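Local coordinates for protein N5-carboxyaminoimidazole ribonucleotide synthetase (Bacillus anthracis, PDB 3QFF) that binds ADP and probably uses ATP and bicarbonate to carboxylate aminoimidazole ribonucleotide to its N5-carboxyamino form in purine biosynthesis, at residues Q70-A73 and E74-V78; Q105-S108 and K109-N112; N135-Q138 and L139-I143; L330-V333 and N334-T337; S374-I377 and W378-Q381. All coordinates share one frame; numbering follows the deposited sequence.

Contact 1 (Q70-A73 and E74-V78)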
loop_
_atom_site.group_PDB
_atom_site.type_symbol
_atom_site.label_atom_id
_atom_site.label_comp_id
_atom_site.label_asym_id
_atom_site.label_seq_id
_atom_site.Cartn_x
_atom_site.Cartn_y
_atom_site.Cartn_z
ATOM N N GLN A 70 13.142 22.845 14.424
ATOM C CA GLN A 70 12.338 24.027 14.157
ATOM C C GLN A 70 12.078 24.201 12.670
ATOM O O GLN A 70 10.969 24.542 12.280
ATOM C CB GLN A 70 12.990 25.285 14.750
ATOM C CG GLN A 70 12.739 25.420 16.251
ATOM C CD GLN A 70 13.584 26.490 16.922
ATOM O OE1 GLN A 70 14.512 27.035 16.331
ATOM N NE2 GLN A 70 13.261 26.786 18.174
ATOM N N HIS A 71 13.102 23.974 11.849
ATOM C CA HIS A 71 12.947 24.079 10.405
ATOM C C HIS A 71 11.933 23.048 9.871
ATOM O O HIS A 71 11.104 23.378 9.044
ATOM C CB HIS A 71 14.294 23.974 9.681
ATOM C CG HIS A 71 14.185 24.153 8.200
ATOM N ND1 HIS A 71 14.887 23.379 7.300
ATOM C CD2 HIS A 71 13.424 24.994 7.460
ATOM C CE1 HIS A 71 14.569 23.742 6.069
ATOM N NE2 HIS A 71 13.684 24.720 6.138
ATOM N N LEU A 72 11.998 21.813 10.368
ATOM C CA LEU A 72 11.008 20.783 10.021
ATOM C C LEU A 72 9.604 21.213 10.412
ATOM O O LEU A 72 8.667 21.102 9.615
ATOM C CB LEU A 72 11.340 19.441 10.700
ATOM C CG LEU A 72 10.387 18.267 10.434
ATOM C CD1 LEU A 72 10.506 17.789 8.976
ATOM C CD2 LEU A 72 10.725 17.131 11.376
ATOM N N ALA A 73 9.461 21.711 11.633
ATOM C CA ALA A 73 8.154 22.121 12.126
ATOM C C ALA A 73 7.577 23.247 11.279
ATOM O O ALA A 73 6.387 23.224 10.948
ATOM C CB ALA A 73 8.238 22.529 13.597
ATOM N N GLU A 74 8.441 24.202 10.918
ATOM C CA GLU A 74 8.086 25.400 10.135
ATOM C C GLU A 74 7.466 25.111 8.784
ATOM O O GLU A 74 6.759 25.960 8.230
ATOM C CB GLU A 74 9.345 26.209 9.817
ATOM C CG GLU A 74 9.844 27.094 10.902
ATOM C CD GLU A 74 11.053 27.894 10.450
ATOM O OE1 GLU A 74 11.296 28.942 11.061
ATOM O OE2 GLU A 74 11.745 27.486 9.479
ATOM N N ILE A 75 7.786 23.953 8.224
ATOM C CA ILE A 75 7.306 23.598 6.895
ATOM C C ILE A 75 6.319 22.431 6.917
ATOM O O ILE A 75 5.902 21.940 5.862
ATOM C CB ILE A 75 8.472 23.297 5.961
ATOM C CG1 ILE A 75 9.168 21.995 6.406
ATOM C CG2 ILE A 75 9.414 24.517 5.911
ATOM C CD1 ILE A 75 10.334 21.577 5.575
ATOM N N SER A 76 5.933 22.014 8.120
ATOM C CA SER A 76 5.019 20.881 8.311
ATOM C C SER A 76 3.681 21.334 8.894
ATOM O O SER A 76 3.645 22.128 9.825
ATOM C CB SER A 76 5.648 19.868 9.277
ATOM O OG SER A 76 6.833 19.325 8.732
ATOM N N ASP A 77 2.586 20.804 8.353
ATOM C CA ASP A 77 1.249 21.034 8.900
ATOM C C ASP A 77 0.930 20.144 10.099
ATOM O O ASP A 77 0.095 20.496 10.945
ATOM C CB ASP A 77 0.225 20.875 7.787
ATOM C CG ASP A 77 0.485 21.861 6.649
ATOM O OD1 ASP A 77 0.020 23.025 6.761
ATOM O OD2 ASP A 77 1.188 21.489 5.681
ATOM N N VAL A 78 1.602 18.997 10.168
ATOM C CA VAL A 78 1.521 18.103 11.329
ATOM C C VAL A 78 2.872 17.416 11.455
ATOM O O VAL A 78 3.512 17.092 10.442
ATOM C CB VAL A 78 0.327 17.079 11.237
ATOM C CG1 VAL A 78 0.429 16.182 10.002
ATOM C CG2 VAL A 78 0.207 16.225 12.532
#
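Ser76 OG donates to Leu72 O at 2.7 Å, and Ile75 N donates to the same oxygen at 3.3 Å. The two donors come from opposite faces of the Leu72 carbonyl plane, so this last-turn oxygen is gripped from both sides. With chi1 at -63°, OG lies beside the Ser76 backbone N and is folded back over the helix end. Ser76 N adds a bond to Ala73 O, 3.1 Å and 160° at the hydrogen. Glu74 N to Gln70 O (2.9 Å) is an i to i+4 bond. The backbone bonds of Ile75 N and Ser76 N span three residues, with only a weak Ile75 N to His71 O bond left of the helical pattern, and helix 66-74 closes. The chain then enters strand 78-81, an outer strand of the parallel sheet in the Rossmann-like preATP-grasp domain. On the packed side, Leu72 reaches Ile20 and Ile59, and Ala73 sits against Trp93 and Leu94 of helix 88-97. The exposed side is looser. Glu74 OE2 lies in plane at the edge of the His71 ring, 3.6 Å from CD2, and the carboxylate stands nearly upright to the ring at 85°. His71 NE2 stays 4.8 Å from Glu74 OE2, so no bond joins them.

Contact 2 (Q105-S108 and K109-N112)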
loop_
_atom_site.group_PDB
_atom_site.type_symbol
_atom_site.label_atom_id
_atom_site.label_comp_id
_atom_site.label_asym_id
_atom_site.label_seq_id
_atom_site.Cartn_x
_atom_site.Cartn_y
_atom_site.Cartn_z
ATOM N N GLN A 105 3.657 13.632 26.653
ATOM C CA GLN A 105 3.436 12.953 27.934
ATOM C C GLN A 105 3.587 11.437 27.802
ATOM O O GLN A 105 4.286 10.802 28.599
ATOM C CB GLN A 105 2.062 13.293 28.517
ATOM C CG GLN A 105 2.096 13.551 30.024
ATOM C CD GLN A 105 0.804 13.170 30.756
ATOM O OE1 GLN A 105 -0.293 13.199 30.189
ATOM N NE2 GLN A 105 0.941 12.809 32.030
ATOM N N LEU A 106 2.938 10.866 26.791
ATOM C CA LEU A 106 3.003 9.430 26.577
ATOM C C LEU A 106 4.415 8.987 26.219
ATOM O O LEU A 106 4.932 8.025 26.790
ATOM C CB LEU A 106 1.997 8.988 25.512
ATOM C CG LEU A 106 1.874 7.487 25.229
ATOM C CD1 LEU A 106 1.959 6.644 26.501
ATOM C CD2 LEU A 106 0.565 7.232 24.517
ATOM N N LEU A 107 5.044 9.699 25.292
ATOM C CA LEU A 107 6.419 9.395 24.912
ATOM C C LEU A 107 7.349 9.393 26.137
ATOM O O LEU A 107 8.120 8.446 26.324
ATOM C CB LEU A 107 6.906 10.350 23.810
ATOM C CG LEU A 107 8.272 10.104 23.148
ATOM C CD1 LEU A 107 8.389 8.708 22.548
ATOM C CD2 LEU A 107 8.518 11.159 22.072
ATOM N N SER A 108 7.247 10.413 26.991
ATOM C CA SER A 108 8.094 10.489 28.192
ATOM C C SER A 108 7.913 9.298 29.151
ATOM O O SER A 108 8.889 8.773 29.695
ATOM C CB SER A 108 7.910 11.820 28.928
ATOM O OG SER A 108 6.808 11.768 29.813
ATOM N N LYS A 109 6.670 8.863 29.330
ATOM C CA LYS A 109 6.377 7.695 30.166
ATOM C C LYS A 109 7.001 6.390 29.632
ATOM O O LYS A 109 7.511 5.574 30.413
ATOM C CB LYS A 109 4.865 7.526 30.327
ATOM C CG LYS A 109 4.165 8.665 31.076
ATOM C CD LYS A 109 2.647 8.514 30.946
ATOM C CE LYS A 109 1.892 9.610 31.699
ATOM N NZ LYS A 109 0.401 9.408 31.569
ATOM N N THR A 110 6.962 6.191 28.313
ATOM C CA THR A 110 7.428 4.931 27.702
ATOM C C THR A 110 8.952 4.880 27.562
ATOM O O THR A 110 9.512 3.855 27.187
ATOM C CB THR A 110 6.808 4.692 26.304
ATOM O OG1 THR A 110 7.213 5.746 25.414
ATOM C CG2 THR A 110 5.297 4.646 26.384
ATOM N N GLN A 111 9.621 5.986 27.856
ATOM C CA GLN A 111 11.071 6.064 27.672
ATOM C C GLN A 111 11.883 5.524 28.848
ATOM O O GLN A 111 13.095 5.328 28.742
ATOM C CB GLN A 111 11.471 7.500 27.316
ATOM C CG GLN A 111 11.287 7.782 25.839
ATOM C CD GLN A 111 12.330 7.071 25.001
ATOM O OE1 GLN A 111 13.479 7.523 24.906
ATOM N NE2 GLN A 111 11.947 5.951 24.394
ATOM N N ASN A 112 11.208 5.267 29.958
ATOM C CA ASN A 112 11.850 4.778 31.168
ATOM C C ASN A 112 11.053 3.583 31.682
ATOM O O ASN A 112 9.861 3.726 31.967
ATOM C CB ASN A 112 11.896 5.906 32.223
ATOM C CG ASN A 112 12.575 5.480 33.526
ATOM O OD1 ASN A 112 12.141 4.543 34.189
ATOM N ND2 ASN A 112 13.643 6.197 33.907
HETATM O O HOH W 1 -2.328 10.500 30.757
#
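Helix 105-110 of the preATP-grasp domain is a short helix followed closely by helix 113-122, and this contact spans nearly its whole length. Lys109 N bonds to Gln105 O at 3.2 Å, and Thr110 N bonds to Leu106 O at 3.1 Å. Ser108 OG also donates to Gln105 O, at 3.0 Å. It approaches from the same face of that carbonyl plane as Lys109 N, so two donors share one side of the oxygen. Thr110 OG1 folds back to Leu107 O, also at 3.0 Å. Its chi1 of 62° sets OG1 between the backbone N and the carbonyl carbon, which leaves CG2 to meet Leu106 CD1 at 3.9 Å. Lys109 is extended beyond CG and runs past the Gln105 amide. Its CE lies 3.4 Å from Gln105 NE2. A water links the two side chains weakly, donating to Gln105 OE1 and accepting from Lys109 NZ. Leu106 and Leu107 are buried against Leu254 and against Leu91 of helix 88-97. At the far end Asn112 is the N-cap of the next helix, where its OD1 accepts from Thr115 N. Both hydroxyls fold back on the helix and give their protons to its carbonyls. Gln105 NE2 and Lys109 NZ are both donors and cannot bond each other, so the polar link between these two side chains is the weakly held water.

Contact 3 (N135-Q138 and L139-I143)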
loop_
_atom_site.group_PDB
_atom_site.type_symbol
_atom_site.label_atom_id
_atom_site.label_comp_id
_atom_site.label_asym_id
_atom_site.label_seq_id
_atom_site.Cartn_x
_atom_site.Cartn_y
_atom_site.Cartn_z
ATOM N N ASN A 135 21.224 1.427 43.172
ATOM C CA ASN A 135 22.541 1.077 43.715
ATOM C C ASN A 135 22.628 -0.386 44.112
ATOM O O ASN A 135 21.649 -1.130 43.983
ATOM C CB ASN A 135 22.931 1.986 44.889
ATOM C CG ASN A 135 21.928 1.962 46.017
ATOM O OD1 ASN A 135 21.249 0.959 46.260
ATOM N ND2 ASN A 135 21.854 3.070 46.749
ATOM N N GLN A 136 23.802 -0.783 44.604
ATOM C CA GLN A 136 24.057 -2.166 45.005
ATOM C C GLN A 136 23.177 -2.623 46.152
ATOM O O GLN A 136 22.707 -3.763 46.161
ATOM C CB GLN A 136 25.541 -2.362 45.353
ATOM C CG GLN A 136 26.475 -2.064 44.180
ATOM C CD GLN A 136 26.279 -3.024 43.015
ATOM O OE1 GLN A 136 25.785 -4.138 43.191
ATOM N NE2 GLN A 136 26.687 -2.601 41.822
ATOM N N GLU A 137 22.954 -1.743 47.120
ATOM C CA GLU A 137 22.084 -2.068 48.251
ATOM C C GLU A 137 20.668 -2.410 47.789
ATOM O O GLU A 137 20.076 -3.382 48.264
ATOM C CB GLU A 137 22.071 -0.936 49.279
ATOM C CG GLU A 137 21.139 -1.166 50.486
ATOM C CD GLU A 137 21.355 -2.505 51.203
ATOM O OE1 GLU A 137 22.524 -2.937 51.354
ATOM O OE2 GLU A 137 20.344 -3.126 51.630
ATOM N N GLN A 138 20.142 -1.616 46.856
ATOM C CA GLN A 138 18.812 -1.843 46.306
ATOM C C GLN A 138 18.738 -3.130 45.488
ATOM O O GLN A 138 17.720 -3.811 45.516
ATOM C CB GLN A 138 18.335 -0.637 45.486
ATOM C CG GLN A 138 17.920 0.543 46.362
ATOM C CD GLN A 138 17.308 1.703 45.589
ATOM O OE1 GLN A 138 17.394 1.779 44.355
ATOM N NE2 GLN A 138 16.685 2.624 46.323
ATOM N N LEU A 139 19.817 -3.454 44.772
ATOM C CA LEU A 139 19.891 -4.714 44.035
ATOM C C LEU A 139 19.848 -5.891 45.004
ATOM O O LEU A 139 19.087 -6.840 44.794
ATOM C CB LEU A 139 21.131 -4.791 43.142
ATOM C CG LEU A 139 21.321 -6.090 42.339
ATOM C CD1 LEU A 139 20.076 -6.475 41.506
ATOM C CD2 LEU A 139 22.555 -5.994 41.443
ATOM N N THR A 140 20.640 -5.808 46.075
ATOM C CA THR A 140 20.662 -6.854 47.097
ATOM C C THR A 140 19.274 -7.082 47.689
ATOM O O THR A 140 18.806 -8.229 47.756
ATOM C CB THR A 140 21.698 -6.560 48.207
ATOM O OG1 THR A 140 22.991 -6.419 47.615
ATOM C CG2 THR A 140 21.749 -7.698 49.215
ATOM N N GLU A 141 18.618 -5.992 48.096
ATOM C CA GLU A 141 17.262 -6.059 48.647
ATOM C C GLU A 141 16.246 -6.621 47.635
ATOM O O GLU A 141 15.364 -7.412 48.010
ATOM C CB GLU A 141 16.800 -4.689 49.175
ATOM C CG GLU A 141 17.376 -4.310 50.548
ATOM C CD GLU A 141 16.878 -2.956 51.089
ATOM O OE1 GLU A 141 17.582 -2.348 51.933
ATOM O OE2 GLU A 141 15.786 -2.498 50.682
ATOM N N ALA A 142 16.380 -6.216 46.367
ATOM C CA ALA A 142 15.476 -6.670 45.305
ATOM C C ALA A 142 15.579 -8.178 45.084
ATOM O O ALA A 142 14.563 -8.869 45.064
ATOM C CB ALA A 142 15.726 -5.908 44.001
ATOM N N ILE A 143 16.803 -8.682 44.928
ATOM C CA ILE A 143 17.050 -10.135 44.871
ATOM C C ILE A 143 16.383 -10.863 46.048
ATOM O O ILE A 143 15.740 -11.901 45.861
ATOM C CB ILE A 143 18.558 -10.463 44.846
ATOM C CG1 ILE A 143 19.209 -9.908 43.575
ATOM C CG2 ILE A 143 18.779 -11.977 44.940
ATOM C CD1 ILE A 143 20.711 -9.725 43.677
#
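Gln136 O receives Thr140 N at 2.9 Å, with a nearly straight angle of 165° at the hydrogen. Thr140 OG1 lies 3.0 Å from the same oxygen. This hydroxyl also accepts from Arg177 NH1. Arg177 NH2 donates to Gln136 OE1, so one guanidinium spans both side chains. The bend of Gln136 at chi2, -64°, brings its amide alongside Leu139, with OE1 4.1 Å from Leu139 CD2. The two side chains point the same way, towards helix 173-182, where Leu139 meets Ala176 and Ala180. The contact is the first turns of helix 136-146 in the ATP-grasp domain. Asn135 is its N-cap, and its OD1 accepts from Gln138 N at 2.9 Å. Asn135 O meanwhile takes Leu139 N in its carbonyl plane, so both oxygens of this residue serve the first turn. Ala142 lies on the inner side against Arg131 and Val133 of strand 130-133. On the exposed side, Glu137 and Glu141 come together one turn apart. Glu137 OE2 is 2.9 Å from Glu141 OE1, and their carboxylate planes are 67° apart. Two like charges this close would repel, and the approach may favour a proton on one of the pair.

Contact 4 (L330-V333 and N334-T337)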
loop_
_atom_site.group_PDB
_atom_site.type_symbol
_atom_site.label_atom_id
_atom_site.label_comp_id
_atom_site.label_asym_id
_atom_site.label_seq_id
_atom_site.Cartn_x
_atom_site.Cartn_y
_atom_site.Cartn_z
ATOM N N LEU A 330 17.153 -12.598 -1.761
ATOM C CA LEU A 330 17.336 -12.240 -3.182
ATOM C C LEU A 330 17.602 -13.453 -4.054
ATOM O O LEU A 330 17.143 -13.507 -5.194
ATOM C CB LEU A 330 18.438 -11.195 -3.367
ATOM C CG LEU A 330 18.231 -9.807 -2.740
ATOM C CD1 LEU A 330 19.520 -9.023 -2.844
ATOM C CD2 LEU A 330 17.085 -9.028 -3.383
ATOM N N ARG A 331 18.321 -14.432 -3.516
ATOM C CA ARG A 331 18.642 -15.634 -4.280
ATOM C C ARG A 331 17.442 -16.573 -4.417
ATOM O O ARG A 331 17.345 -17.336 -5.387
ATOM C CB ARG A 331 19.874 -16.349 -3.694
ATOM C CG ARG A 331 21.173 -15.578 -3.971
ATOM C CD ARG A 331 22.444 -16.303 -3.520
ATOM N NE ARG A 331 22.591 -16.306 -2.064
ATOM C CZ ARG A 331 22.304 -17.348 -1.287
ATOM N NH1 ARG A 331 21.862 -18.481 -1.824
ATOM N NH2 ARG A 331 22.460 -17.262 0.028
ATOM N N GLN A 332 16.527 -16.494 -3.453
ATOM C CA GLN A 332 15.348 -17.355 -3.398
ATOM C C GLN A 332 14.098 -16.645 -3.917
ATOM O O GLN A 332 12.988 -17.133 -3.730
ATOM C CB GLN A 332 15.093 -17.807 -1.952
ATOM C CG GLN A 332 16.105 -18.808 -1.378
ATOM C CD GLN A 332 15.836 -20.210 -1.832
ATOM O OE1 GLN A 332 15.879 -20.505 -3.022
ATOM N NE2 GLN A 332 15.544 -21.092 -0.890
ATOM N N VAL A 333 14.283 -15.497 -4.565
ATOM C CA VAL A 333 13.164 -14.643 -4.986
ATOM C C VAL A 333 12.115 -15.383 -5.830
ATOM O O VAL A 333 10.918 -15.142 -5.692
ATOM C CB VAL A 333 13.660 -13.316 -5.642
ATOM C CG1 VAL A 333 13.958 -13.495 -7.121
ATOM C CG2 VAL A 333 12.651 -12.193 -5.420
ATOM N N ASN A 334 12.577 -16.323 -6.657
ATOM C CA ASN A 334 11.690 -17.172 -7.458
ATOM C C ASN A 334 10.811 -18.122 -6.639
ATOM O O ASN A 334 9.878 -18.718 -7.165
ATOM C CB ASN A 334 12.508 -17.958 -8.499
ATOM C CG ASN A 334 13.525 -18.908 -7.861
ATOM O OD1 ASN A 334 14.191 -18.570 -6.871
ATOM N ND2 ASN A 334 13.651 -20.104 -8.434
ATOM N N ARG A 335 11.098 -18.263 -5.349
ATOM C CA ARG A 335 10.336 -19.183 -4.515
ATOM C C ARG A 335 9.348 -18.448 -3.614
ATOM O O ARG A 335 8.739 -19.055 -2.725
ATOM C CB ARG A 335 11.265 -20.067 -3.677
ATOM C CG ARG A 335 12.276 -20.856 -4.493
ATOM C CD ARG A 335 12.317 -22.306 -4.064
ATOM N NE ARG A 335 12.991 -22.507 -2.781
ATOM C CZ ARG A 335 13.300 -23.700 -2.270
ATOM N NH1 ARG A 335 13.001 -24.815 -2.930
ATOM N NH2 ARG A 335 13.916 -23.783 -1.096
ATOM N N LEU A 336 9.149 -17.156 -3.880
ATOM C CA LEU A 336 8.389 -16.301 -2.971
ATOM C C LEU A 336 6.896 -16.196 -3.278
ATOM O O LEU A 336 6.267 -15.173 -2.980
ATOM C CB LEU A 336 9.030 -14.915 -2.859
ATOM C CG LEU A 336 10.418 -14.866 -2.210
ATOM C CD1 LEU A 336 10.964 -13.452 -2.268
ATOM C CD2 LEU A 336 10.366 -15.360 -0.763
ATOM N N THR A 337 6.333 -17.267 -3.837
ATOM C CA THR A 337 4.884 -17.385 -4.050
ATOM C C THR A 337 4.100 -17.279 -2.728
ATOM O O THR A 337 4.488 -17.875 -1.714
ATOM C CB THR A 337 4.523 -18.702 -4.800
ATOM O OG1 THR A 337 3.105 -18.759 -5.042
ATOM C CG2 THR A 337 4.920 -19.909 -3.994
#
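Arg335 N donates to Gln332 O at 2.7 Å and Leu336 N to Val333 O at 3.2 Å, two successive i to i+3 bonds in the turn that follows helix 323-331. Both donors stand above the planes of the carbonyls they reach. Gln332 is the first residue past the helix to leave helical backbone angles. Its side chain and that of Arg335 lie side by side and point the same way. The amide and guanidinium planes are 36° apart. Gln332 NE2 is 3.2 Å from Arg335 NH2, but both are donors and no bond joins them. NE2 instead donates to Leu375 O. The bend of Gln332 at chi2, -80°, places the amide beside the Arg335 chain. On the apolar side, Val333 CG2 touches Leu336 CD1 at 3.8 Å, with the two side chains crossing at about a right angle. The first torsion of Val333 puts CG2 anti to the backbone N, at the side where Leu336 comes back. The turn leads into strand 339-343, an outer strand of the large antiparallel sheet. Leu336 and Arg335 rest on Leu375, just past helix 365-374, while Val333 packs on Leu305 of the second subunit.

Contact 5 (S374-I377 and W378-Q381)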
loop_
_atom_site.group_PDB
_atom_site.type_symbol
_atom_site.label_atom_id
_atom_site.label_comp_id
_atom_site.label_asym_id
_atom_site.label_seq_id
_atom_site.Cartn_x
_atom_site.Cartn_y
_atom_site.Cartn_z
ATOM N N SER A 374 10.870 -23.844 4.845
ATOM C CA SER A 374 11.263 -24.523 3.606
ATOM C C SER A 374 12.154 -23.659 2.725
ATOM O O SER A 374 12.907 -24.176 1.900
ATOM C CB SER A 374 10.037 -25.046 2.829
ATOM O OG SER A 374 9.353 -24.011 2.139
ATOM N N LEU A 375 12.082 -22.346 2.917
ATOM C CA LEU A 375 12.904 -21.411 2.161
ATOM C C LEU A 375 14.374 -21.463 2.562
ATOM O O LEU A 375 15.241 -21.027 1.805
ATOM C CB LEU A 375 12.363 -19.981 2.306
ATOM C CG LEU A 375 11.008 -19.677 1.640
ATOM C CD1 LEU A 375 10.502 -18.298 2.029
ATOM C CD2 LEU A 375 11.121 -19.779 0.124
ATOM N N HIS A 376 14.636 -21.982 3.765
ATOM C CA HIS A 376 15.986 -22.089 4.336
ATOM C C HIS A 376 16.756 -20.771 4.356
ATOM O O HIS A 376 17.960 -20.730 4.098
ATOM C CB HIS A 376 16.775 -23.236 3.666
ATOM C CG HIS A 376 16.203 -24.587 3.960
ATOM N ND1 HIS A 376 16.253 -25.154 5.216
ATOM C CD2 HIS A 376 15.531 -25.463 3.177
ATOM C CE1 HIS A 376 15.638 -26.323 5.194
ATOM N NE2 HIS A 376 15.191 -26.534 3.967
ATOM N N ILE A 377 16.044 -19.686 4.639
ATOM C CA ILE A 377 16.669 -18.378 4.792
ATOM C C ILE A 377 16.950 -18.104 6.270
ATOM O O ILE A 377 17.947 -17.468 6.615
ATOM C CB ILE A 377 15.764 -17.267 4.209
ATOM C CG1 ILE A 377 15.634 -17.425 2.682
ATOM C CG2 ILE A 377 16.292 -15.886 4.567
ATOM C CD1 ILE A 377 14.465 -16.642 2.073
ATOM N N TRP A 378 16.066 -18.590 7.139
ATOM C CA TRP A 378 16.139 -18.259 8.565
ATOM C C TRP A 378 16.598 -19.431 9.441
ATOM O O TRP A 378 16.262 -19.479 10.619
ATOM C CB TRP A 378 14.802 -17.676 9.061
ATOM C CG TRP A 378 14.373 -16.439 8.288
ATOM C CD1 TRP A 378 14.762 -15.151 8.521
ATOM C CD2 TRP A 378 13.506 -16.395 7.145
ATOM N NE1 TRP A 378 14.188 -14.301 7.596
ATOM C CE2 TRP A 378 13.403 -15.038 6.749
ATOM C CE3 TRP A 378 12.792 -17.363 6.428
ATOM C CZ2 TRP A 378 12.620 -14.628 5.659
ATOM C CZ3 TRP A 378 12.012 -16.954 5.347
ATOM C CH2 TRP A 378 11.935 -15.595 4.977
ATOM N N ASP A 379 17.388 -20.346 8.868
ATOM C CA ASP A 379 17.871 -21.543 9.579
ATOM C C ASP A 379 18.575 -21.221 10.909
ATOM O O ASP A 379 18.453 -21.970 11.883
ATOM C CB ASP A 379 18.784 -22.392 8.671
ATOM C CG ASP A 379 18.003 -23.270 7.684
ATOM O OD1 ASP A 379 18.552 -23.612 6.614
ATOM O OD2 ASP A 379 16.846 -23.640 7.965
ATOM N N HIS A 380 19.311 -20.114 10.933
ATOM C CA HIS A 380 19.931 -19.583 12.153
ATOM C C HIS A 380 18.888 -19.389 13.267
ATOM O O HIS A 380 19.019 -19.949 14.368
ATOM C CB HIS A 380 20.652 -18.266 11.826
ATOM C CG HIS A 380 21.364 -17.635 12.986
ATOM N ND1 HIS A 380 21.790 -16.328 12.962
ATOM C CD2 HIS A 380 21.725 -18.124 14.198
ATOM C CE1 HIS A 380 22.382 -16.035 14.107
ATOM N NE2 HIS A 380 22.357 -17.110 14.874
ATOM N N GLN A 381 17.841 -18.625 12.958
ATOM C CA GLN A 381 16.772 -18.339 13.917
ATOM C C GLN A 381 16.053 -19.607 14.341
ATOM O O GLN A 381 15.811 -19.813 15.532
ATOM C CB GLN A 381 15.782 -17.303 13.358
ATOM C CG GLN A 381 16.287 -15.847 13.426
ATOM C CD GLN A 381 17.489 -15.571 12.526
ATOM O OE1 GLN A 381 17.658 -16.202 11.473
ATOM N NE2 GLN A 381 18.319 -14.623 12.930
HETATM O O HOH W 2 20.004 -18.461 8.614
#
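A connection between two helices, 365-374 and 379-382, forms this contact near the carboxyl end of the modelled chain. His376, just past the first helix, has positive phi. Its ND1 donates to both oxygens of Asp379, at 3.1 Å to OD1 and 3.2 Å to OD2. The second bond is the straighter, 158° at the hydrogen. Each oxygen uses its syn lone pair, so the N-H points into the fork of the carboxylate, whose plane is turned 55° from the ring. Trp378, the N-cap residue, lies on the inner side. Ile377 covers one face of its indole. CB stands 3.8 Å from the centroid of the six-membered ring and 14° off its normal, a CH-pi contact, and CG2 lies 3.7 Å above the ring plane. CG2 is anti to the Ile377 backbone N, which brings it to this face. Leu375 CD1 meets the indole at its edge, 3.9 Å from CZ3. The same ring also meets His225 and His325, and its NE1 bonds weakly to Asn320 O. A water accepts from His380 N and donates to Ile377 O at 3.0 Å, joining the first turn of helix 379-382 to the loop. The forked bond implies a proton on ND1, and the carboxylate would probably favour a positive charge on His376. Glu382 places a second negative group close to Asp379 OD2.

All five contacts are local, and each lies at or near a helix end. Contacts 1 and 2 share the preATP-grasp domain without touching, and both use a hydroxyl folded back on a carbonyl near a helix's C-terminal end. Contact 3, in the ATP-grasp domain, instead begins a helix, with an asparagine cap. Contacts 4 and 5 touch directly through Leu375, which joins the turn after helix 323-331 to the one after helix 365-374. Contact 4 also faces the second subunit. Each contact pairs buried apolar groups with exposed polar ones. Contact 5 has the aromatic core, whereas contact 3 brings like charges together on its surface.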